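Local coordinates for extracellular solute-binding protein, family 1 (Bifidobacterium longum subsp. infantis ATCC 15697, PDB 3OMB), which probably captures an extracellular solute, perhaps a carbohydrate, for an ABC-type importer, and carries a bound magnesium ion, at residues K47-Q52 / L418-V423; I213-G218 / T286-A291. All coordinates share one frame; numbering follows the deposited sequence.

Interaction 1 (K47-Q52 / L418-V423); sequences KKNANQ and LSELLV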
ATOM      1  N   LYS A  47       1.762  -1.872  17.176  1.00 24.39           N
ATOM      2  CA  LYS A  47       2.790  -2.196  16.193  1.00 25.62           C
ATOM      3  C   LYS A  47       3.572  -0.931  15.859  1.00 25.86           C
ATOM      4  O   LYS A  47       2.979   0.143  15.719  1.00 25.10           O
ATOM      5  CB  LYS A  47       2.132  -2.746  14.935  1.00 25.66           C
ATOM      6  CG  LYS A  47       3.115  -3.387  13.955  1.00 28.58           C
ATOM      7  CD  LYS A  47       2.455  -3.625  12.620  1.00 31.20           C
ATOM      8  CE  LYS A  47       1.930  -5.031  12.515  1.00 33.34           C
ATOM      9  NZ  LYS A  47       0.987  -5.139  11.359  1.00 36.00           N
ATOM     10  N   LYS A  48       4.892  -1.077  15.739  1.00 27.09           N
ATOM     11  CA  LYS A  48       5.832   0.029  15.506  1.00 28.06           C
ATOM     12  C   LYS A  48       6.737  -0.239  14.296  1.00 28.65           C
ATOM     13  O   LYS A  48       6.960  -1.394  13.922  1.00 29.12           O
ATOM     14  CB  LYS A  48       6.744   0.212  16.729  1.00 28.08           C
ATOM     15  CG  LYS A  48       6.047   0.266  18.092  1.00 28.62           C
ATOM     16  CD  LYS A  48       5.348   1.612  18.340  1.00 29.37           C
ATOM     17  CE  LYS A  48       6.336   2.787  18.426  1.00 30.36           C
ATOM     18  NZ  LYS A  48       7.372   2.633  19.479  1.00 30.60           N
ATOM     19  N   ASN A  49       7.270   0.822  13.696  1.00 29.13           N
ATOM     20  CA  ASN A  49       8.401   0.682  12.778  1.00 29.88           C
ATOM     21  C   ASN A  49       9.664   0.754  13.645  1.00 30.24           C
ATOM     22  O   ASN A  49       9.669   1.443  14.675  1.00 29.96           O
ATOM     23  CB  ASN A  49       8.403   1.815  11.728  1.00 30.16           C
ATOM     24  CG  ASN A  49       7.264   1.703  10.705  1.00 30.70           C
ATOM     25  OD1 ASN A  49       6.886   0.602  10.288  1.00 31.88           O
ATOM     26  ND2 ASN A  49       6.725   2.854  10.283  1.00 30.08           N
ATOM     27  N   ALA A  50      10.732   0.062  13.256  1.00 31.20           N
ATOM     28  CA  ALA A  50      12.005   0.146  14.010  1.00 31.76           C
ATOM     29  C   ALA A  50      12.589   1.564  14.152  1.00 31.50           C
ATOM     30  O   ALA A  50      13.335   1.831  15.079  1.00 31.45           O
ATOM     31  CB  ALA A  50      13.078  -0.807  13.411  1.00 32.32           C
ATOM     32  N   ASN A  51      12.255   2.474  13.245  1.00 31.34           N
ATOM     33  CA  ASN A  51      12.819   3.828  13.342  1.00 31.82           C
ATOM     34  C   ASN A  51      12.084   4.765  14.318  1.00 31.10           C
ATOM     35  O   ASN A  51      12.428   5.937  14.446  1.00 31.23           O
ATOM     36  CB  ASN A  51      12.960   4.462  11.949  1.00 32.35           C
ATOM     37  CG  ASN A  51      11.632   4.750  11.295  1.00 33.97           C
ATOM     38  OD1 ASN A  51      10.561   4.460  11.842  1.00 36.03           O
ATOM     39  ND2 ASN A  51      11.689   5.336  10.107  1.00 35.72           N
ATOM     40  N   GLN A  52      11.087   4.232  15.013  1.00 29.83           N
ATOM     41  CA  GLN A  52      10.289   5.026  15.921  1.00 29.48           C
ATOM     42  C   GLN A  52      10.792   5.037  17.362  1.00 30.11           C
ATOM     43  O   GLN A  52      11.292   4.048  17.900  1.00 29.38           O
ATOM     44  CB  GLN A  52       8.816   4.597  15.861  1.00 28.60           C
ATOM     45  CG  GLN A  52       8.171   4.957  14.536  1.00 27.07           C
ATOM     46  CD  GLN A  52       6.902   4.187  14.268  1.00 26.47           C
ATOM     47  OE1 GLN A  52       6.449   3.389  15.092  1.00 27.48           O
ATOM     48  NE2 GLN A  52       6.305   4.431  13.113  1.00 25.60           N
ATOM     49  N   LEU A 418       3.677   7.345  15.147  1.00 23.75           N
ATOM     50  CA  LEU A 418       3.430   6.063  14.494  1.00 23.84           C
ATOM     51  C   LEU A 418       3.432   6.139  12.966  1.00 23.93           C
ATOM     52  O   LEU A 418       3.420   5.102  12.287  1.00 23.89           O
ATOM     53  CB  LEU A 418       2.098   5.489  14.972  1.00 23.40           C
ATOM     54  CG  LEU A 418       2.067   5.094  16.447  1.00 23.54           C
ATOM     55  CD1 LEU A 418       0.684   4.631  16.829  1.00 22.85           C
ATOM     56  CD2 LEU A 418       3.104   4.008  16.762  1.00 22.01           C
ATOM     57  N   SER A 419       3.406   7.363  12.430  1.00 24.08           N
ATOM     58  CA  SER A 419       3.513   7.575  10.979  1.00 23.81           C
ATOM     59  C   SER A 419       2.404   6.791  10.273  1.00 23.63           C
ATOM     60  O   SER A 419       1.230   6.879  10.683  1.00 23.41           O
ATOM     61  CB  SER A 419       4.923   7.201  10.470  1.00 24.06           C
ATOM     62  OG  SER A 419       5.107   7.660   9.129  1.00 24.99           O
ATOM     63  N   GLU A 420       2.744   6.008   9.253  1.00 23.32           N
ATOM     64  CA  GLU A 420       1.708   5.272   8.530  1.00 24.44           C
ATOM     65  C   GLU A 420       0.980   4.191   9.382  1.00 23.74           C
ATOM     66  O   GLU A 420      -0.042   3.663   8.957  1.00 24.01           O
ATOM     67  CB  GLU A 420       2.235   4.686   7.198  1.00 24.68           C
ATOM     68  CG  GLU A 420       2.936   3.318   7.324  1.00 28.16           C
ATOM     69  CD  GLU A 420       4.400   3.406   7.748  1.00 30.60           C
ATOM     70  OE1 GLU A 420       4.913   4.530   7.885  1.00 32.46           O
ATOM     71  OE2 GLU A 420       5.044   2.339   7.941  1.00 32.09           O
ATOM     72  N   LEU A 421       1.510   3.878  10.566  1.00 22.94           N
ATOM     73  CA  LEU A 421       0.869   2.929  11.493  1.00 22.49           C
ATOM     74  C   LEU A 421      -0.069   3.615  12.483  1.00 21.88           C
ATOM     75  O   LEU A 421      -0.408   3.047  13.530  1.00 21.74           O
ATOM     76  CB  LEU A 421       1.918   2.107  12.251  1.00 22.69           C
ATOM     77  CG  LEU A 421       2.689   1.099  11.392  1.00 23.86           C
ATOM     78  CD1 LEU A 421       3.989   0.723  12.063  1.00 25.43           C
ATOM     79  CD2 LEU A 421       1.838  -0.152  11.080  1.00 24.69           C
ATOM     80  N   LEU A 422      -0.505   4.831  12.155  1.00 20.87           N
ATOM     81  CA  LEU A 422      -1.426   5.534  13.033  1.00 20.27           C
ATOM     82  C   LEU A 422      -2.750   4.765  13.026  1.00 20.18           C
ATOM     83  O   LEU A 422      -3.117   4.095  12.040  1.00 19.98           O
ATOM     84  CB  LEU A 422      -1.641   6.969  12.567  1.00 20.31           C
ATOM     85  CG  LEU A 422      -2.783   7.193  11.561  1.00 21.30           C
ATOM     86  CD1 LEU A 422      -3.215   8.660  11.539  1.00 20.29           C
ATOM     87  CD2 LEU A 422      -2.387   6.735  10.190  1.00 22.00           C
ATOM     88  N   VAL A 423      -3.452   4.840  14.140  1.00 19.62           N
ATOM     89  CA  VAL A 423      -4.761   4.255  14.222  1.00 19.37           C
ATOM     90  C   VAL A 423      -5.646   5.420  14.660  1.00 19.23           C
ATOM     91  O   VAL A 423      -5.613   5.850  15.809  1.00 20.42           O
ATOM     92  CB  VAL A 423      -4.734   3.086  15.210  1.00 19.23           C
ATOM     93  CG1 VAL A 423      -6.096   2.506  15.393  1.00 19.00           C
ATOM     94  CG2 VAL A 423      -3.804   2.003  14.693  1.00 19.29           C
TER
HETATM   95  O   HOH W   1       0.243   0.846  15.249  1.00 21.06           O
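Asn49 and Gln52, the first and last residues of a type I beta turn just beyond strand 41-48, meet Leu418, Glu420 and Leu421 of the loop between helix 403-411 and strand 431-433. The strand belongs to a mixed sheet of order 2-1-3-4, consistent with the alpha/beta lobe of a type 2 periplasmic binding protein. Asn49 ND2 donates to Glu420 OE2 over 2.9 Å; the acceptor lies close to the amide plane, whereas the N-H arrives from above the carboxylate plane, 38° out of it. A bend at chi2 (-83°) sets CD of Glu420 3.5 Å from Asn49 ND2. Arg79, at the start of helix 79-92, completes the network, pairing with Glu420 OE2 and donating from NE to Asn49 OD1. An alanine at Asn49 would probably leave Glu420 OE2 without its amide donor, take this acceptor from Arg79 NE, and open a gap beside Leu421 CD1, which lies 3.4 Å from Asn49 OD1. The Gln52 amide divides its work: OE1 accepts the backbone N of Asn49 at 3.0 Å from above its carbonyl plane, bracing the turn, while NE2 makes a weak bond of 3.1 Å to Leu418 O. Leucine methyls complete the contact. CD2 of Leu418 touches CD of Lys48 at 3.6 Å, the two side chains crossing at about a right angle; the ammonium of that lysine reaches on to Glu76. CD2 of Leu421 likewise meets CD of Lys47, and one water donates to both Lys47 O and Leu421 O, each 2.9 Å away.

Interaction 2 (I213-G218 / T286-A291); sequences IKKLEG and TKDDDA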
ATOM      1  N   ILE A 213      13.586  -2.658 -13.328  1.00 16.39           N
ATOM      2  CA  ILE A 213      12.391  -3.267 -12.748  1.00 16.65           C
ATOM      3  C   ILE A 213      12.782  -4.126 -11.534  1.00 17.67           C
ATOM      4  O   ILE A 213      13.918  -4.668 -11.477  1.00 18.25           O
ATOM      5  CB  ILE A 213      11.553  -4.085 -13.796  1.00 16.59           C
ATOM      6  CG1 ILE A 213      12.396  -5.192 -14.463  1.00 16.00           C
ATOM      7  CG2 ILE A 213      10.967  -3.157 -14.896  1.00 16.38           C
ATOM      8  CD1 ILE A 213      11.567  -6.158 -15.343  1.00 15.52           C
ATOM      9  N   LYS A 214      11.842  -4.232 -10.589  1.00 17.56           N
ATOM     10  CA  LYS A 214      11.963  -5.041  -9.388  1.00 18.62           C
ATOM     11  C   LYS A 214      11.809  -6.534  -9.675  1.00 19.28           C
ATOM     12  O   LYS A 214      11.024  -6.938 -10.552  1.00 19.26           O
ATOM     13  CB  LYS A 214      10.886  -4.631  -8.365  1.00 18.59           C
ATOM     14  CG  LYS A 214      11.163  -3.301  -7.680  1.00 20.39           C
ATOM     15  CD  LYS A 214      10.053  -2.823  -6.710  1.00 23.54           C
ATOM     16  CE  LYS A 214       9.929  -3.699  -5.453  1.00 27.24           C
ATOM     17  NZ  LYS A 214       8.879  -3.201  -4.442  1.00 28.53           N
ATOM     18  N   LYS A 215      12.539  -7.357  -8.917  1.00 19.90           N
ATOM     19  CA  LYS A 215      12.356  -8.795  -9.001  1.00 20.88           C
ATOM     20  C   LYS A 215      10.947  -9.136  -8.531  1.00 20.84           C
ATOM     21  O   LYS A 215      10.325  -8.364  -7.804  1.00 19.53           O
ATOM     22  CB  LYS A 215      13.428  -9.556  -8.199  1.00 21.85           C
ATOM     23  CG  LYS A 215      13.302  -9.524  -6.663  1.00 24.14           C
ATOM     24  CD  LYS A 215      14.347 -10.490  -6.095  1.00 29.46           C
ATOM     25  CE  LYS A 215      14.137 -10.819  -4.630  1.00 34.01           C
ATOM     26  NZ  LYS A 215      14.630  -9.718  -3.747  1.00 35.93           N
ATOM     27  N   LEU A 216      10.433 -10.264  -8.996  1.00 22.03           N
ATOM     28  CA  LEU A 216       9.111 -10.733  -8.566  1.00 23.55           C
ATOM     29  C   LEU A 216       9.225 -11.381  -7.183  1.00 25.34           C
ATOM     30  O   LEU A 216      10.234 -12.004  -6.875  1.00 26.50           O
ATOM     31  CB  LEU A 216       8.562 -11.726  -9.582  1.00 22.72           C
ATOM     32  CG  LEU A 216       8.376 -11.219 -11.009  1.00 21.67           C
ATOM     33  CD1 LEU A 216       7.548 -12.226 -11.810  1.00 22.01           C
ATOM     34  CD2 LEU A 216       7.697  -9.824 -11.085  1.00 21.92           C
ATOM     35  N   GLU A 217       8.223 -11.180  -6.331  1.00 27.20           N
ATOM     36  CA  GLU A 217       8.101 -11.933  -5.078  1.00 28.80           C
ATOM     37  C   GLU A 217       7.274 -13.178  -5.332  1.00 29.05           C
ATOM     38  O   GLU A 217       6.367 -13.169  -6.182  1.00 28.89           O
ATOM     39  CB  GLU A 217       7.425 -11.086  -4.000  1.00 29.50           C
ATOM     40  CG  GLU A 217       8.380 -10.101  -3.332  1.00 33.21           C
ATOM     41  CD  GLU A 217       9.336 -10.794  -2.375  1.00 37.36           C
ATOM     42  OE1 GLU A 217       9.148 -12.004  -2.082  1.00 38.31           O
ATOM     43  OE2 GLU A 217      10.266 -10.123  -1.898  1.00 40.53           O
ATOM     44  N   GLY A 218       7.571 -14.234  -4.576  1.00 29.46           N
ATOM     45  CA  GLY A 218       6.966 -15.554  -4.793  1.00 29.24           C
ATOM     46  C   GLY A 218       5.455 -15.594  -4.647  1.00 29.00           C
ATOM     47  O   GLY A 218       4.777 -16.265  -5.436  1.00 29.21           O
ATOM     48  N   THR A 286      16.905 -11.532  -9.971  1.00 23.04           N
ATOM     49  CA  THR A 286      17.537 -12.051  -8.756  1.00 24.94           C
ATOM     50  C   THR A 286      18.116 -10.926  -7.896  1.00 25.38           C
ATOM     51  O   THR A 286      18.703 -11.181  -6.843  1.00 25.88           O
ATOM     52  CB  THR A 286      18.619 -13.134  -9.064  1.00 24.93           C
ATOM     53  OG1 THR A 286      19.639 -12.576  -9.907  1.00 26.80           O
ATOM     54  CG2 THR A 286      17.999 -14.353  -9.757  1.00 24.62           C
ATOM     55  N   LYS A 287      17.912  -9.691  -8.332  1.00 25.55           N
ATOM     56  CA  LYS A 287      18.542  -8.555  -7.681  1.00 26.59           C
ATOM     57  C   LYS A 287      17.753  -8.148  -6.447  1.00 27.34           C
ATOM     58  O   LYS A 287      16.540  -7.943  -6.511  1.00 27.13           O
ATOM     59  CB  LYS A 287      18.675  -7.380  -8.635  1.00 26.37           C
ATOM     60  CG  LYS A 287      19.373  -6.180  -7.998  1.00 25.86           C
ATOM     61  CD  LYS A 287      19.512  -5.034  -8.989  1.00 27.22           C
ATOM     62  CE  LYS A 287      20.573  -5.303 -10.052  1.00 26.94           C
ATOM     63  NZ  LYS A 287      20.381  -4.325 -11.180  1.00 23.90           N
ATOM     64  N   ASP A 288      18.446  -8.031  -5.321  1.00 28.60           N
ATOM     65  CA  ASP A 288      17.779  -7.730  -4.060  1.00 30.00           C
ATOM     66  C   ASP A 288      17.267  -6.287  -4.101  1.00 29.54           C
ATOM     67  O   ASP A 288      17.856  -5.453  -4.768  1.00 27.71           O
ATOM     68  CB  ASP A 288      18.751  -7.930  -2.897  1.00 31.59           C
ATOM     69  CG  ASP A 288      18.055  -7.904  -1.546  1.00 35.72           C
ATOM     70  OD1 ASP A 288      17.002  -8.595  -1.374  1.00 39.77           O
ATOM     71  OD2 ASP A 288      18.558  -7.179  -0.653  1.00 39.67           O
ATOM     72  N   ASP A 289      16.164  -6.018  -3.397  1.00 30.04           N
ATOM     73  CA  ASP A 289      15.595  -4.670  -3.320  1.00 30.91           C
ATOM     74  C   ASP A 289      16.630  -3.559  -3.068  1.00 30.31           C
ATOM     75  O   ASP A 289      16.630  -2.538  -3.780  1.00 29.80           O
ATOM     76  CB  ASP A 289      14.470  -4.608  -2.274  1.00 32.38           C
ATOM     77  CG  ASP A 289      13.519  -3.441  -2.504  1.00 36.12           C
ATOM     78  OD1 ASP A 289      13.014  -3.263  -3.652  1.00 39.90           O
ATOM     79  OD2 ASP A 289      13.262  -2.691  -1.530  1.00 41.60           O
ATOM     80  N   ASP A 290      17.506  -3.751  -2.080  1.00 29.63           N
ATOM     81  CA  ASP A 290      18.531  -2.751  -1.770  1.00 29.95           C
ATOM     82  C   ASP A 290      19.454  -2.415  -2.963  1.00 28.84           C
ATOM     83  O   ASP A 290      19.715  -1.233  -3.236  1.00 28.18           O
ATOM     84  CB  ASP A 290      19.341  -3.166  -0.542  1.00 31.14           C
ATOM     85  CG  ASP A 290      18.496  -3.169   0.741  1.00 35.04           C
ATOM     86  OD1 ASP A 290      17.674  -2.229   0.926  1.00 37.77           O
ATOM     87  OD2 ASP A 290      18.636  -4.113   1.558  1.00 39.37           O
ATOM     88  N   ALA A 291      19.922  -3.440  -3.684  1.00 27.38           N
ATOM     89  CA  ALA A 291      20.779  -3.190  -4.844  1.00 26.78           C
ATOM     90  C   ALA A 291      19.988  -2.498  -5.939  1.00 25.19           C
ATOM     91  O   ALA A 291      20.485  -1.592  -6.591  1.00 25.48           O
ATOM     92  CB  ALA A 291      21.416  -4.474  -5.363  1.00 27.22           C
TER
HETATM   93  O   HOH W   2      11.041  -1.035  -3.741  1.00 29.29           O
HETATM   94  O   HOH W   3      14.816  -6.141  -7.408  1.00 20.60           O
HETATM   95  O   HOH W   4      17.528 -11.111  -4.432  1.00 32.77           O
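Lys215 carries most of this surface contact, laying its aliphatic chain over the backbone carbonyl of Lys287. The van der Waals part centres on its CD, 3.4 Å from Lys287 O, with CB and CG also near that oxygen. With CG between the backbone N and the carbonyl carbon (chi1 73°), the chain starts out alongside this oxygen. It then runs extended as far as CE and bends at chi4 (-79°), which places NZ beside Asp288. Of direct charge pairs there is one salt bridge, Lys215 NZ to Asp288 OD1 at a long 3.5 Å, the two side chains lying side by side and pointing the same way. Lys214 and Asp289 are oppositely charged neighbours, probably weakly attracted: Lys214 CE approaches Asp289 OD1 to 3.6 Å, but Lys214 NZ remains 4.2 Å from it and donates to Trp223 O as well as to a water. Water supplies the remaining polar links. One molecule accepts a hydrogen bond from Lys214 NZ and donates one to Asp289 OD1, bridging two charged groups that stay beyond salt-bridge distance. A second accepts from Lys215 N at 3.0 Å and donates to Lys287 O at 2.7 Å, tying backbone to backbone. A third donates to Thr286 O and receives only a weak bond from Lys215 NZ. Asp288 holds the N-cap position of helix 289-297, although its side chain makes no capping bond. The arrangement thus joins the loop leaving strand 209-211 to the helix leading into its parallel neighbour, strand 305-310, consistent with an alpha/beta lobe of a type 2 periplasmic binding protein.

In the fold
Interaction 1 and interaction 2 lie in different parts of the chain, their centres 25 Å apart and their nearest atoms about 13 Å apart, so they do not touch. Each adjoins a separate four-stranded mixed sheet, consistent with the two lobes of a solute-binding protein. Interaction 1 joins segments 366 residues apart at their closest ends, near the start and in the later part of the chain; the segments of interaction 2 are 68 apart and fall within that interval. Neither includes a magnesium ligand. The metal loop, Asp199 to Glu208, nevertheless directly precedes strand 209-211, after which comes segment 213-218. One contact is partly buried; the other, at the surface, relies heavily on water.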